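Local coordinates for alpha-1,2-mannosidase (Trichoderma reesei, PDB 1HCU), which probably removes alpha-1,2-linked mannose residues one after another from N-linked glycans, using calcium as its cofactor, at residues S180-W185 with Y248-K253; E184-S189 with Y255-V260; L200-E205 with A263-R268; S206-P211 with G220-F225. All coordinates share one frame; numbering follows the deposited sequence.

Contact 1 of 4, residues S180-W185 with Y248-K253; sequences SLVLEW and YEYLIK
The Tyr-250 ring pushes its edge between the chain turn at Ser-180 and the first turn of helix 182-192, meeting Leu-183 with a face and Ser-180 with its rim. Leu-183 CB lies over that face in a CH-pi contact, 4.1 Å from the Tyr-250 ring centroid and 17° off the normal, and Leu-183 CD1 reaches on toward CE2, the two side chains crossing at about a right angle. At the ring's edge, near its plane, Ser-180 O comes within 3.2 Å of Tyr-250 CE1. Helix 182-192 here packs against helix 245-257 in the (alpha/alpha)7 barrel of glycoside hydrolase family 47. Val-182 CG1 touches Tyr-250 CD1 obliquely at 4.2 Å. The Glu-184 chain, bent at chi2 (-67°), turns its carboxylate back to the phenol end, 25° from the ring plane, with Glu-184 OE2 3.0 Å from Tyr-250 OH. The hydroxyl accepts a hydrogen bond from the backbone N of Thr-485, a calcium-binding residue, while Glu-184 OE2 takes a bond from Asn-484 ND2. One helical turn on, Lys-253 NZ forms a salt bridge with Glu-249 OE1 (2.7 Å), on the anti lone pair, and Glu-249 OE2 bonds Thr-485 OG1.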
loop_
_atom_site.group_PDB
_atom_site.type_symbol
_atom_site.label_atom_id
_atom_site.label_comp_id
_atom_site.label_asym_id
_atom_site.label_seq_id
_atom_site.Cartn_x
_atom_site.Cartn_y
_atom_site.Cartn_z
ATOM N N SER A 180 -7.593 8.325 -0.487
ATOM C CA SER A 180 -6.485 7.798 0.294
ATOM C C SER A 180 -5.809 8.900 1.094
ATOM O O SER A 180 -4.613 8.823 1.371
ATOM C CB SER A 180 -5.461 7.121 -0.616
ATOM O OG SER A 180 -5.997 5.954 -1.212
ATOM N N LEU A 181 -6.584 9.912 1.481
ATOM C CA LEU A 181 -6.065 11.044 2.245
ATOM C C LEU A 181 -6.706 11.165 3.623
ATOM O O LEU A 181 -6.106 11.722 4.554
ATOM C CB LEU A 181 -6.327 12.337 1.477
ATOM C CG LEU A 181 -5.887 12.319 0.017
ATOM C CD1 LEU A 181 -6.314 13.615 -0.671
ATOM C CD2 LEU A 181 -4.388 12.129 -0.054
ATOM N N VAL A 182 -7.926 10.641 3.739
ATOM C CA VAL A 182 -8.710 10.711 4.970
ATOM C C VAL A 182 -8.053 10.142 6.231
ATOM O O VAL A 182 -8.134 10.754 7.298
ATOM C CB VAL A 182 -10.113 10.056 4.764
ATOM C CG1 VAL A 182 -9.971 8.599 4.332
ATOM C CG2 VAL A 182 -10.920 10.158 6.034
ATOM N N LEU A 183 -7.394 8.993 6.120
ATOM C CA LEU A 183 -6.753 8.390 7.284
ATOM C C LEU A 183 -5.672 9.291 7.879
ATOM O O LEU A 183 -5.715 9.623 9.063
ATOM C CB LEU A 183 -6.112 7.045 6.920
ATOM C CG LEU A 183 -6.106 5.930 7.979
ATOM C CD1 LEU A 183 -5.023 4.899 7.631
ATOM C CD2 LEU A 183 -5.867 6.496 9.354
ATOM N N GLU A 184 -4.700 9.702 7.071
ATOM C CA GLU A 184 -3.630 10.516 7.630
ATOM C C GLU A 184 -3.985 11.952 7.973
ATOM O O GLU A 184 -3.425 12.520 8.906
ATOM C CB GLU A 184 -2.352 10.461 6.762
ATOM C CG GLU A 184 -2.494 10.245 5.267
ATOM C CD GLU A 184 -3.033 8.878 4.889
ATOM O OE1 GLU A 184 -4.247 8.782 4.621
ATOM O OE2 GLU A 184 -2.245 7.901 4.862
ATOM N N TRP A 185 -4.934 12.527 7.247
ATOM C CA TRP A 185 -5.357 13.895 7.514
ATOM C C TRP A 185 -6.243 13.959 8.766
ATOM O O TRP A 185 -6.201 14.938 9.511
ATOM C CB TRP A 185 -6.072 14.468 6.283
ATOM C CG TRP A 185 -5.088 14.893 5.218
ATOM C CD1 TRP A 185 -4.208 14.093 4.537
ATOM C CD2 TRP A 185 -4.826 16.234 4.788
ATOM N NE1 TRP A 185 -3.413 14.858 3.718
ATOM C CE2 TRP A 185 -3.768 16.175 3.851
ATOM C CE3 TRP A 185 -5.379 17.481 5.108
ATOM C CZ2 TRP A 185 -3.250 17.320 3.228
ATOM C CZ3 TRP A 185 -4.862 18.623 4.487
ATOM C CH2 TRP A 185 -3.810 18.530 3.559
ATOM N N TYR A 248 -11.159 1.700 -1.513
ATOM C CA TYR A 248 -11.929 0.667 -0.824
ATOM C C TYR A 248 -11.215 0.292 0.469
ATOM O O TYR A 248 -11.856 0.068 1.497
ATOM C CB TYR A 248 -12.071 -0.585 -1.702
ATOM C CG TYR A 248 -12.955 -0.377 -2.910
ATOM C CD1 TYR A 248 -12.548 -0.791 -4.178
ATOM C CD2 TYR A 248 -14.184 0.260 -2.789
ATOM C CE1 TYR A 248 -13.344 -0.567 -5.293
ATOM C CE2 TYR A 248 -14.986 0.488 -3.892
ATOM C CZ TYR A 248 -14.560 0.077 -5.140
ATOM O OH TYR A 248 -15.349 0.328 -6.237
ATOM N N GLU A 249 -9.885 0.239 0.405
ATOM C CA GLU A 249 -9.051 -0.103 1.558
ATOM C C GLU A 249 -9.290 0.837 2.745
ATOM O O GLU A 249 -9.521 0.382 3.869
ATOM C CB GLU A 249 -7.558 -0.060 1.163
ATOM C CG GLU A 249 -6.547 -0.466 2.255
ATOM C CD GLU A 249 -5.083 -0.241 1.830
ATOM O OE1 GLU A 249 -4.168 -0.387 2.680
ATOM O OE2 GLU A 249 -4.847 0.081 0.646
ATOM N N TYR A 250 -9.224 2.143 2.503
ATOM C CA TYR A 250 -9.395 3.114 3.581
ATOM C C TYR A 250 -10.805 3.183 4.153
ATOM O O TYR A 250 -11.005 3.667 5.264
ATOM C CB TYR A 250 -8.944 4.513 3.132
ATOM C CG TYR A 250 -7.452 4.771 3.295
ATOM C CD1 TYR A 250 -6.908 6.039 3.049
ATOM C CD2 TYR A 250 -6.580 3.747 3.655
ATOM C CE1 TYR A 250 -5.527 6.273 3.150
ATOM C CE2 TYR A 250 -5.196 3.972 3.760
ATOM C CZ TYR A 250 -4.679 5.227 3.501
ATOM O OH TYR A 250 -3.319 5.411 3.556
ATOM N N LEU A 251 -11.779 2.691 3.399
ATOM C CA LEU A 251 -13.155 2.688 3.859
ATOM C C LEU A 251 -13.284 1.870 5.144
ATOM O O LEU A 251 -13.817 2.351 6.151
ATOM C CB LEU A 251 -14.055 2.102 2.779
ATOM C CG LEU A 251 -15.098 2.981 2.080
ATOM C CD1 LEU A 251 -14.636 4.395 1.867
ATOM C CD2 LEU A 251 -15.417 2.316 0.759
ATOM N N ILE A 252 -12.789 0.637 5.116
ATOM C CA ILE A 252 -12.864 -0.219 6.292
ATOM C C ILE A 252 -11.817 0.192 7.332
ATOM O O ILE A 252 -12.031 0.022 8.535
ATOM C CB ILE A 252 -12.662 -1.708 5.911
ATOM C CG1 ILE A 252 -12.926 -2.614 7.118
ATOM C CG2 ILE A 252 -11.258 -1.917 5.383
ATOM C CD1 ILE A 252 -14.351 -2.578 7.622
ATOM N N LYS A 253 -10.695 0.746 6.881
ATOM C CA LYS A 253 -9.660 1.154 7.825
ATOM C C LYS A 253 -10.078 2.347 8.681
ATOM O O LYS A 253 -9.635 2.481 9.822
ATOM C CB LYS A 253 -8.338 1.425 7.101
ATOM C CG LYS A 253 -7.640 0.135 6.673
ATOM C CD LYS A 253 -6.229 0.371 6.157
ATOM C CE LYS A 253 -5.535 -0.949 5.837
ATOM N NZ LYS A 253 -4.135 -0.732 5.348
#

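Contact 2 of 4, residues E184-S189 with Y255-V260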
loop_
_atom_site.group_PDB
_atom_site.type_symbol
_atom_site.label_atom_id
_atom_site.label_comp_id
_atom_site.label_asym_id
_atom_site.label_seq_id
_atom_site.Cartn_x
_atom_site.Cartn_y
_atom_site.Cartn_z
ATOM N N GLU A 184 -4.700 9.702 7.071
ATOM C CA GLU A 184 -3.630 10.516 7.630
ATOM C C GLU A 184 -3.985 11.952 7.973
ATOM O O GLU A 184 -3.425 12.520 8.906
ATOM C CB GLU A 184 -2.352 10.461 6.762
ATOM C CG GLU A 184 -2.494 10.245 5.267
ATOM C CD GLU A 184 -3.033 8.878 4.889
ATOM O OE1 GLU A 184 -4.247 8.782 4.621
ATOM O OE2 GLU A 184 -2.245 7.901 4.862
ATOM N N TRP A 185 -4.934 12.527 7.247
ATOM C CA TRP A 185 -5.357 13.895 7.514
ATOM C C TRP A 185 -6.243 13.959 8.766
ATOM O O TRP A 185 -6.201 14.938 9.511
ATOM C CB TRP A 185 -6.072 14.468 6.283
ATOM C CG TRP A 185 -5.088 14.893 5.218
ATOM C CD1 TRP A 185 -4.208 14.093 4.537
ATOM C CD2 TRP A 185 -4.826 16.234 4.788
ATOM N NE1 TRP A 185 -3.413 14.858 3.718
ATOM C CE2 TRP A 185 -3.768 16.175 3.851
ATOM C CE3 TRP A 185 -5.379 17.481 5.108
ATOM C CZ2 TRP A 185 -3.250 17.320 3.228
ATOM C CZ3 TRP A 185 -4.862 18.623 4.487
ATOM C CH2 TRP A 185 -3.810 18.530 3.559
ATOM N N THR A 186 -7.032 12.914 9.004
ATOM C CA THR A 186 -7.872 12.882 10.195
ATOM C C THR A 186 -6.952 12.650 11.390
ATOM O O THR A 186 -7.136 13.235 12.454
ATOM C CB THR A 186 -8.933 11.751 10.134
ATOM O OG1 THR A 186 -9.917 12.071 9.140
ATOM C CG2 THR A 186 -9.626 11.593 11.481
ATOM N N ARG A 187 -5.941 11.809 11.191
ATOM C CA ARG A 187 -4.969 11.506 12.239
ATOM C C ARG A 187 -4.238 12.790 12.623
ATOM O O ARG A 187 -4.000 13.052 13.797
ATOM C CB ARG A 187 -3.960 10.453 11.745
ATOM C CG ARG A 187 -3.008 9.940 12.819
ATOM C CD ARG A 187 -3.796 9.391 13.997
ATOM N NE ARG A 187 -2.971 9.112 15.172
ATOM C CZ ARG A 187 -3.400 9.238 16.428
ATOM N NH1 ARG A 187 -4.644 9.647 16.663
ATOM N NH2 ARG A 187 -2.598 8.944 17.449
ATOM N N LEU A 188 -3.892 13.596 11.624
ATOM C CA LEU A 188 -3.188 14.851 11.875
ATOM C C LEU A 188 -4.053 15.813 12.721
ATOM O O LEU A 188 -3.559 16.409 13.677
ATOM C CB LEU A 188 -2.791 15.509 10.538
ATOM C CG LEU A 188 -1.907 16.762 10.607
ATOM C CD1 LEU A 188 -0.595 16.424 11.285
ATOM C CD2 LEU A 188 -1.658 17.306 9.217
ATOM N N SER A 189 -5.333 15.960 12.372
ATOM C CA SER A 189 -6.228 16.837 13.130
ATOM C C SER A 189 -6.312 16.388 14.580
ATOM O O SER A 189 -6.304 17.207 15.495
ATOM C CB SER A 189 -7.647 16.831 12.551
ATOM O OG SER A 189 -7.698 17.451 11.284
ATOM N N TYR A 255 -13.039 2.721 9.672
ATOM C CA TYR A 255 -13.954 2.128 10.646
ATOM C C TYR A 255 -13.175 1.600 11.842
ATOM O O TYR A 255 -13.688 1.569 12.960
ATOM C CB TYR A 255 -14.751 0.989 10.010
ATOM C CG TYR A 255 -15.720 0.306 10.952
ATOM C CD1 TYR A 255 -16.858 0.965 11.430
ATOM C CD2 TYR A 255 -15.518 -1.015 11.338
ATOM C CE1 TYR A 255 -17.773 0.313 12.267
ATOM C CE2 TYR A 255 -16.420 -1.674 12.169
ATOM C CZ TYR A 255 -17.542 -1.011 12.628
ATOM O OH TYR A 255 -18.423 -1.698 13.442
ATOM N N LEU A 256 -11.939 1.168 11.596
ATOM C CA LEU A 256 -11.087 0.661 12.665
ATOM C C LEU A 256 -10.608 1.883 13.454
ATOM O O LEU A 256 -10.558 1.860 14.689
ATOM C CB LEU A 256 -9.876 -0.083 12.081
ATOM C CG LEU A 256 -9.127 -1.110 12.947
ATOM C CD1 LEU A 256 -7.728 -1.375 12.371
ATOM C CD2 LEU A 256 -9.005 -0.616 14.367
ATOM N N TYR A 257 -10.265 2.951 12.732
ATOM C CA TYR A 257 -9.777 4.171 13.363
ATOM C C TYR A 257 -10.810 4.757 14.330
ATOM O O TYR A 257 -10.453 5.320 15.355
ATOM C CB TYR A 257 -9.377 5.211 12.301
ATOM C CG TYR A 257 -8.687 6.422 12.897
ATOM C CD1 TYR A 257 -9.376 7.624 13.089
ATOM C CD2 TYR A 257 -7.363 6.344 13.341
ATOM C CE1 TYR A 257 -8.759 8.721 13.718
ATOM C CE2 TYR A 257 -6.743 7.430 13.966
ATOM C CZ TYR A 257 -7.443 8.612 14.153
ATOM O OH TYR A 257 -6.824 9.666 14.779
ATOM N N ASP A 258 -12.089 4.618 13.996
ATOM C CA ASP A 258 -13.185 5.098 14.846
ATOM C C ASP A 258 -14.505 4.539 14.296
ATOM O O ASP A 258 -15.107 5.116 13.395
ATOM C CB ASP A 258 -13.224 6.634 14.883
ATOM C CG ASP A 258 -14.291 7.170 15.834
ATOM O OD1 ASP A 258 -14.293 8.384 16.115
ATOM O OD2 ASP A 258 -15.132 6.376 16.300
ATOM N N PRO A 259 -14.973 3.414 14.858
ATOM C CA PRO A 259 -16.213 2.735 14.452
ATOM C C PRO A 259 -17.465 3.608 14.469
ATOM O O PRO A 259 -18.401 3.363 13.712
ATOM C CB PRO A 259 -16.343 1.579 15.453
ATOM C CG PRO A 259 -14.967 1.408 16.023
ATOM C CD PRO A 259 -14.410 2.800 16.076
ATOM N N VAL A 260 -17.499 4.601 15.352
ATOM C CA VAL A 260 -18.663 5.467 15.437
ATOM C C VAL A 260 -18.653 6.538 14.358
ATOM O O VAL A 260 -19.559 6.595 13.523
ATOM C CB VAL A 260 -18.765 6.152 16.821
ATOM C CG1 VAL A 260 -19.956 7.125 16.845
ATOM C CG2 VAL A 260 -18.935 5.092 17.911
#
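Tyr-257 OH is gripped by two side chains of helix 182-192: Arg-187 NH1 donates to it at 2.9 Å, with an angle of 156° at the hydrogen, and Asp-190 OD1 forms a second hydrogen bond. The pair joins this helix to the C-terminal end of helix 245-257 in the family 47 (alpha/alpha)7 barrel. The hydroxyl lies close to the guanidinium plane, at its edge, whereas the ring is turned 67° from that plane. With CG anti to the backbone N (chi1 -173°) and a bend at chi2, the arginine chain lies across the phenol end, Arg-187 CD standing 3.5 Å from Tyr-257 CE2. Arg-187 NH2, on the side away from the tyrosine, forms a salt bridge with Asp-114, which helps hold the guanidinium in place. On the other side of the phenol, Thr-186 CG2 packs obliquely, 3.7 Å from Tyr-257 CE1, while Thr-186 OG1 is bonded to Val-182 O. A phenylalanine here would probably leave Arg-187 NH1 and Asp-190 OD1 without the hydroxyl that they share. Just past the helix, Asp-258 forms an Asx turn: its OD2 accepts from Val-260 N at 3.1 Å, from above the carboxylate plane.

Contact 3 of 4, residues L200-E205 with A263-R268; sequences LAQKGE and AHYKDR
Glu-205 passes obliquely across the phenol end of Tyr-265, and each of its carbons beyond CA finds a place there. CB comes first, 3.7 Å from Tyr-265 OH. CG, pointing away from the backbone N at chi1 178°, is nearer still, 3.2 Å from the same Tyr-265 OH. A bend at chi2 (93°) then brings the carboxylate obliquely up to the ring: CD approaches CE1, and Glu-205 OE1 ends 3.6 Å from Tyr-265 CE1, the two planes only 6° apart. Glu-205 OE1 also packs on Leu-251 CD1, and Phe-247 and Val-182 touch this side chain too. In the barrel, helix 196-209 thus meets helix 263-280 mainly through one long tyrosine, with helices 182-192 and 245-257 supplying the apolar surroundings. A carboxylate buried among such groups may well have a raised pKa. Cutting Glu-205 back to an alanine would probably open a gap beside the phenol end and leave Tyr-265 CE1 and Leu-251 without their neighbour. The polar link is indirect: a water donates to Gln-202 O (2.7 Å) and hydrogen-bonds Tyr-265 OH (2.8 Å), so the hydroxyl is tied to the backbone of the other helix. Gln-202 CG sits 4.0 Å from Tyr-265 OH. The ring also stacks edge-to-face with Phe-262.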
loop_
_atom_site.group_PDB
_atom_site.type_symbol
_atom_site.label_atom_id
_atom_site.label_comp_id
_atom_site.label_asym_id
_atom_site.label_seq_id
_atom_site.Cartn_x
_atom_site.Cartn_y
_atom_site.Cartn_z
ATOM N N LEU A 200 -11.238 18.866 5.452
ATOM C CA LEU A 200 -10.875 18.921 4.050
ATOM C C LEU A 200 -10.897 17.550 3.390
ATOM O O LEU A 200 -11.520 17.364 2.348
ATOM C CB LEU A 200 -9.484 19.543 3.910
ATOM C CG LEU A 200 -9.365 21.017 3.499
ATOM C CD1 LEU A 200 -10.667 21.769 3.756
ATOM C CD2 LEU A 200 -8.192 21.643 4.240
ATOM N N ALA A 201 -10.214 16.592 3.999
ATOM C CA ALA A 201 -10.137 15.246 3.447
ATOM C C ALA A 201 -11.500 14.571 3.371
ATOM O O ALA A 201 -11.846 13.937 2.367
ATOM C CB ALA A 201 -9.187 14.396 4.286
ATOM N N GLN A 202 -12.264 14.707 4.445
ATOM C CA GLN A 202 -13.588 14.111 4.533
ATOM C C GLN A 202 -14.594 14.706 3.559
ATOM O O GLN A 202 -15.516 14.016 3.112
ATOM C CB GLN A 202 -14.097 14.225 5.966
ATOM C CG GLN A 202 -13.268 13.378 6.913
ATOM C CD GLN A 202 -13.687 13.517 8.350
ATOM O OE1 GLN A 202 -12.963 13.112 9.254
ATOM N NE2 GLN A 202 -14.858 14.087 8.576
ATOM N N LYS A 203 -14.421 15.979 3.228
ATOM C CA LYS A 203 -15.329 16.620 2.291
ATOM C C LYS A 203 -15.085 16.026 0.915
ATOM O O LYS A 203 -16.025 15.666 0.207
ATOM C CB LYS A 203 -15.105 18.139 2.251
ATOM C CG LYS A 203 -16.027 18.862 1.264
ATOM C CD LYS A 203 -16.017 20.376 1.465
ATOM C CE LYS A 203 -17.099 21.049 0.630
ATOM N NZ LYS A 203 -17.118 22.534 0.815
ATOM N N GLY A 204 -13.818 15.916 0.537
ATOM C CA GLY A 204 -13.509 15.346 -0.760
ATOM C C GLY A 204 -13.990 13.912 -0.835
ATOM O O GLY A 204 -14.413 13.445 -1.892
ATOM N N GLU A 205 -13.936 13.218 0.300
ATOM C CA GLU A 205 -14.350 11.816 0.382
ATOM C C GLU A 205 -15.866 11.666 0.255
ATOM O O GLU A 205 -16.355 10.689 -0.314
ATOM C CB GLU A 205 -13.881 11.211 1.716
ATOM C CG GLU A 205 -14.286 9.750 1.965
ATOM C CD GLU A 205 -13.235 8.723 1.522
ATOM O OE1 GLU A 205 -13.503 7.515 1.677
ATOM O OE2 GLU A 205 -12.151 9.105 1.035
ATOM N N ALA A 263 -18.815 4.860 10.727
ATOM C CA ALA A 263 -19.669 3.688 10.554
ATOM C C ALA A 263 -20.252 3.669 9.142
ATOM O O ALA A 263 -20.495 2.605 8.571
ATOM C CB ALA A 263 -20.801 3.708 11.580
ATOM N N HIS A 264 -20.475 4.853 8.581
ATOM C CA HIS A 264 -21.033 4.945 7.239
ATOM C C HIS A 264 -20.014 4.467 6.206
ATOM O O HIS A 264 -20.384 3.919 5.172
ATOM C CB HIS A 264 -21.462 6.380 6.915
ATOM C CG HIS A 264 -22.254 6.490 5.652
ATOM N ND1 HIS A 264 -21.908 7.341 4.624
ATOM C CD2 HIS A 264 -23.365 5.836 5.241
ATOM C CE1 HIS A 264 -22.770 7.205 3.632
ATOM N NE2 HIS A 264 -23.663 6.297 3.981
ATOM N N TYR A 265 -18.733 4.693 6.499
ATOM C CA TYR A 265 -17.636 4.265 5.623
ATOM C C TYR A 265 -17.674 2.739 5.569
ATOM O O TYR A 265 -17.470 2.130 4.518
ATOM C CB TYR A 265 -16.290 4.718 6.191
ATOM C CG TYR A 265 -15.911 6.166 5.921
ATOM C CD1 TYR A 265 -14.634 6.487 5.452
ATOM C CD2 TYR A 265 -16.813 7.208 6.133
ATOM C CE1 TYR A 265 -14.263 7.803 5.200
ATOM C CE2 TYR A 265 -16.450 8.540 5.881
ATOM C CZ TYR A 265 -15.172 8.822 5.414
ATOM O OH TYR A 265 -14.797 10.119 5.140
ATOM N N LYS A 266 -17.944 2.145 6.728
ATOM C CA LYS A 266 -18.039 0.698 6.876
ATOM C C LYS A 266 -19.150 0.139 5.984
ATOM O O LYS A 266 -18.973 -0.898 5.344
ATOM C CB LYS A 266 -18.335 0.336 8.334
ATOM C CG LYS A 266 -18.707 -1.119 8.524
ATOM C CD LYS A 266 -19.701 -1.310 9.655
ATOM C CE LYS A 266 -21.000 -0.587 9.381
ATOM N NZ LYS A 266 -22.032 -0.868 10.413
ATOM N N ASP A 267 -20.295 0.822 5.952
ATOM C CA ASP A 267 -21.412 0.380 5.115
ATOM C C ASP A 267 -21.058 0.432 3.631
ATOM O O ASP A 267 -21.426 -0.466 2.876
ATOM C CB ASP A 267 -22.668 1.227 5.374
ATOM C CG ASP A 267 -23.368 0.870 6.684
ATOM O OD1 ASP A 267 -23.000 -0.149 7.316
ATOM O OD2 ASP A 267 -24.300 1.611 7.076
ATOM N N ARG A 268 -20.346 1.474 3.207
ATOM C CA ARG A 268 -19.968 1.583 1.797
ATOM C C ARG A 268 -18.986 0.467 1.408
ATOM O O ARG A 268 -18.974 0.009 0.259
ATOM C CB ARG A 268 -19.365 2.966 1.502
ATOM C CG ARG A 268 -20.344 4.126 1.699
ATOM C CD ARG A 268 -21.604 3.973 0.839
ATOM N NE ARG A 268 -21.293 3.879 -0.582
ATOM C CZ ARG A 268 -22.198 3.776 -1.552
ATOM N NH1 ARG A 268 -23.495 3.750 -1.263
ATOM N NH2 ARG A 268 -21.801 3.700 -2.818
HETATM O O HOH W 1 -16.708 12.016 4.410
#

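Contact 4 of 4, residues S206-P211 with G220-F225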
loop_
_atom_site.group_PDB
_atom_site.type_symbol
_atom_site.label_atom_id
_atom_site.label_comp_id
_atom_site.label_asym_id
_atom_site.label_seq_id
_atom_site.Cartn_x
_atom_site.Cartn_y
_atom_site.Cartn_z
ATOM N N SER A 206 -16.594 12.648 0.781
ATOM C CA SER A 206 -18.051 12.633 0.772
ATOM C C SER A 206 -18.663 12.369 -0.602
ATOM O O SER A 206 -19.671 11.678 -0.708
ATOM C CB SER A 206 -18.598 13.959 1.338
ATOM O OG SER A 206 -18.443 15.021 0.413
ATOM N N TYR A 207 -18.056 12.926 -1.645
ATOM C CA TYR A 207 -18.534 12.757 -3.021
ATOM C C TYR A 207 -18.444 11.310 -3.499
ATOM O O TYR A 207 -19.179 10.900 -4.397
ATOM C CB TYR A 207 -17.729 13.657 -3.957
ATOM C CG TYR A 207 -17.976 15.130 -3.735
ATOM C CD1 TYR A 207 -19.065 15.768 -4.330
ATOM C CD2 TYR A 207 -17.133 15.884 -2.922
ATOM C CE1 TYR A 207 -19.308 17.126 -4.124
ATOM C CE2 TYR A 207 -17.372 17.247 -2.706
ATOM C CZ TYR A 207 -18.457 17.858 -3.313
ATOM O OH TYR A 207 -18.672 19.207 -3.134
ATOM N N LEU A 208 -17.542 10.546 -2.886
ATOM C CA LEU A 208 -17.333 9.144 -3.232
ATOM C C LEU A 208 -18.266 8.200 -2.480
ATOM O O LEU A 208 -18.486 7.068 -2.915
ATOM C CB LEU A 208 -15.887 8.740 -2.940
ATOM C CG LEU A 208 -14.785 9.228 -3.886
ATOM C CD1 LEU A 208 -14.817 10.743 -3.989
ATOM C CD2 LEU A 208 -13.421 8.748 -3.367
ATOM N N LEU A 209 -18.816 8.666 -1.361
ATOM C CA LEU A 209 -19.708 7.845 -0.546
ATOM C C LEU A 209 -21.148 7.827 -1.058
ATOM O O LEU A 209 -21.873 6.853 -0.855
ATOM C CB LEU A 209 -19.659 8.309 0.911
ATOM C CG LEU A 209 -18.244 8.341 1.512
ATOM C CD1 LEU A 209 -18.331 8.755 2.980
ATOM C CD2 LEU A 209 -17.561 6.968 1.363
ATOM N N ASN A 210 -21.566 8.910 -1.705
ATOM C CA ASN A 210 -22.911 9.001 -2.287
ATOM C C ASN A 210 -22.670 9.445 -3.731
ATOM O O ASN A 210 -22.917 10.592 -4.104
ATOM C CB ASN A 210 -23.768 10.037 -1.555
ATOM C CG ASN A 210 -25.229 10.007 -1.997
ATOM O OD1 ASN A 210 -25.599 9.296 -2.938
ATOM N ND2 ASN A 210 -26.065 10.787 -1.320
ATOM N N PRO A 211 -22.164 8.524 -4.557
ATOM C CA PRO A 211 -21.847 8.749 -5.968
ATOM C C PRO A 211 -22.975 9.301 -6.817
ATOM O O PRO A 211 -24.056 8.719 -6.895
ATOM C CB PRO A 211 -21.382 7.372 -6.435
ATOM C CG PRO A 211 -22.179 6.445 -5.579
ATOM C CD PRO A 211 -22.068 7.091 -4.225
ATOM N N GLY A 220 -21.981 -0.096 -4.475
ATOM C CA GLY A 220 -20.683 0.030 -3.835
ATOM C C GLY A 220 -19.504 0.104 -4.796
ATOM O O GLY A 220 -18.435 0.583 -4.422
ATOM N N LEU A 221 -19.692 -0.369 -6.026
ATOM C CA LEU A 221 -18.631 -0.338 -7.027
ATOM C C LEU A 221 -18.768 0.910 -7.895
ATOM O O LEU A 221 -19.435 0.904 -8.940
ATOM C CB LEU A 221 -18.667 -1.608 -7.887
ATOM C CG LEU A 221 -18.401 -2.870 -7.059
ATOM C CD1 LEU A 221 -18.405 -4.113 -7.949
ATOM C CD2 LEU A 221 -17.054 -2.730 -6.346
ATOM N N ILE A 222 -18.118 1.973 -7.431
ATOM C CA ILE A 222 -18.133 3.287 -8.065
ATOM C C ILE A 222 -17.204 3.447 -9.258
ATOM O O ILE A 222 -16.429 2.551 -9.590
ATOM C CB ILE A 222 -17.782 4.384 -7.017
ATOM C CG1 ILE A 222 -16.360 4.174 -6.466
ATOM C CG2 ILE A 222 -18.777 4.316 -5.860
ATOM C CD1 ILE A 222 -15.855 5.305 -5.559
ATOM N N GLY A 223 -17.291 4.611 -9.896
ATOM C CA GLY A 223 -16.456 4.915 -11.050
ATOM C C GLY A 223 -15.046 5.274 -10.611
ATOM O O GLY A 223 -14.763 5.327 -9.416
ATOM N N THR A 224 -14.169 5.545 -11.575
ATOM C CA THR A 224 -12.774 5.855 -11.302
ATOM C C THR A 224 -12.411 7.342 -11.223
ATOM O O THR A 224 -11.627 7.747 -10.366
ATOM C CB THR A 224 -11.861 5.188 -12.363
ATOM O OG1 THR A 224 -12.080 3.774 -12.368
ATOM C CG2 THR A 224 -10.391 5.457 -12.066
ATOM N N PHE A 225 -12.970 8.151 -12.116
ATOM C CA PHE A 225 -12.653 9.579 -12.136
ATOM C C PHE A 225 -13.779 10.496 -11.682
ATOM O O PHE A 225 -14.932 10.343 -12.089
ATOM C CB PHE A 225 -12.180 9.973 -13.532
ATOM C CG PHE A 225 -11.089 9.083 -14.067
ATOM C CD1 PHE A 225 -11.368 8.121 -15.037
ATOM C CD2 PHE A 225 -9.785 9.199 -13.590
ATOM C CE1 PHE A 225 -10.366 7.290 -15.528
ATOM C CE2 PHE A 225 -8.773 8.371 -14.072
ATOM C CZ PHE A 225 -9.064 7.416 -15.044
#
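Ile-222 sends both its branches toward the end of helix 196-209, and the contact is mostly apolar packing. Its CG2 lies 4.0 Å from Pro-211 CG and a little farther from CB of the same ring, the two side chains crossing at about a right angle. The same methyl, Ile-222 CG2, also comes 4.0 Å from Leu-208 O, while CD1 extends to Leu-208 CB at 4.3 Å. With chi1 at 62°, CG1 falls between the backbone N and the carbonyl carbon, so that CG2 faces both Pro-211 and Leu-208 O while CD1 reaches Leu-208 CB. Around this first shell, Phe-247 and Val-175 touch both Leu-208 and Ile-222, and Pro-211 leans on Arg-268 and Phe-233. The backbone of 220-225 is positioned by polar bonds: Gly-220 N to Glu-216 OE1, Ile-222 O to Tyr-296 OH, and the amides of Thr-224 and Phe-225 to the two oxygens of Asp-235. Gly-220, at phi 90°, bends the chain two residues before Ile-222, where a CB would collide with the preceding carbonyl oxygen. The loop lies against the C-terminal part of helix 196-209, with helices 175-178 and 245-257 alongside, Tyr-296 of strand 292-297 bonded to its backbone, and strand 225-227 following.

How the contacts relate
From the N terminus, the chain passes helix 182-192 and then helix 196-209, and all four contacts start on or just before this pair. Contact 4 closes first and shortest, joining 206-211 to the loop at 220-225, within the spans of the other three. Contacts 1 and 2 then bring helix 245-257 back against helix 182-192; they share Glu-184 and Trp-185 and lie about 8 Å apart between centres. Contact 3 closes last, between helices 196-209 and 263-280, and its segments alternate with those of contacts 1 and 2, so it crosses both. Two consecutive helices are thus laid against two later ones. Val-182 and Trp-185 on Ala-201, and Leu-183 on Tyr-257, knit the contacts together.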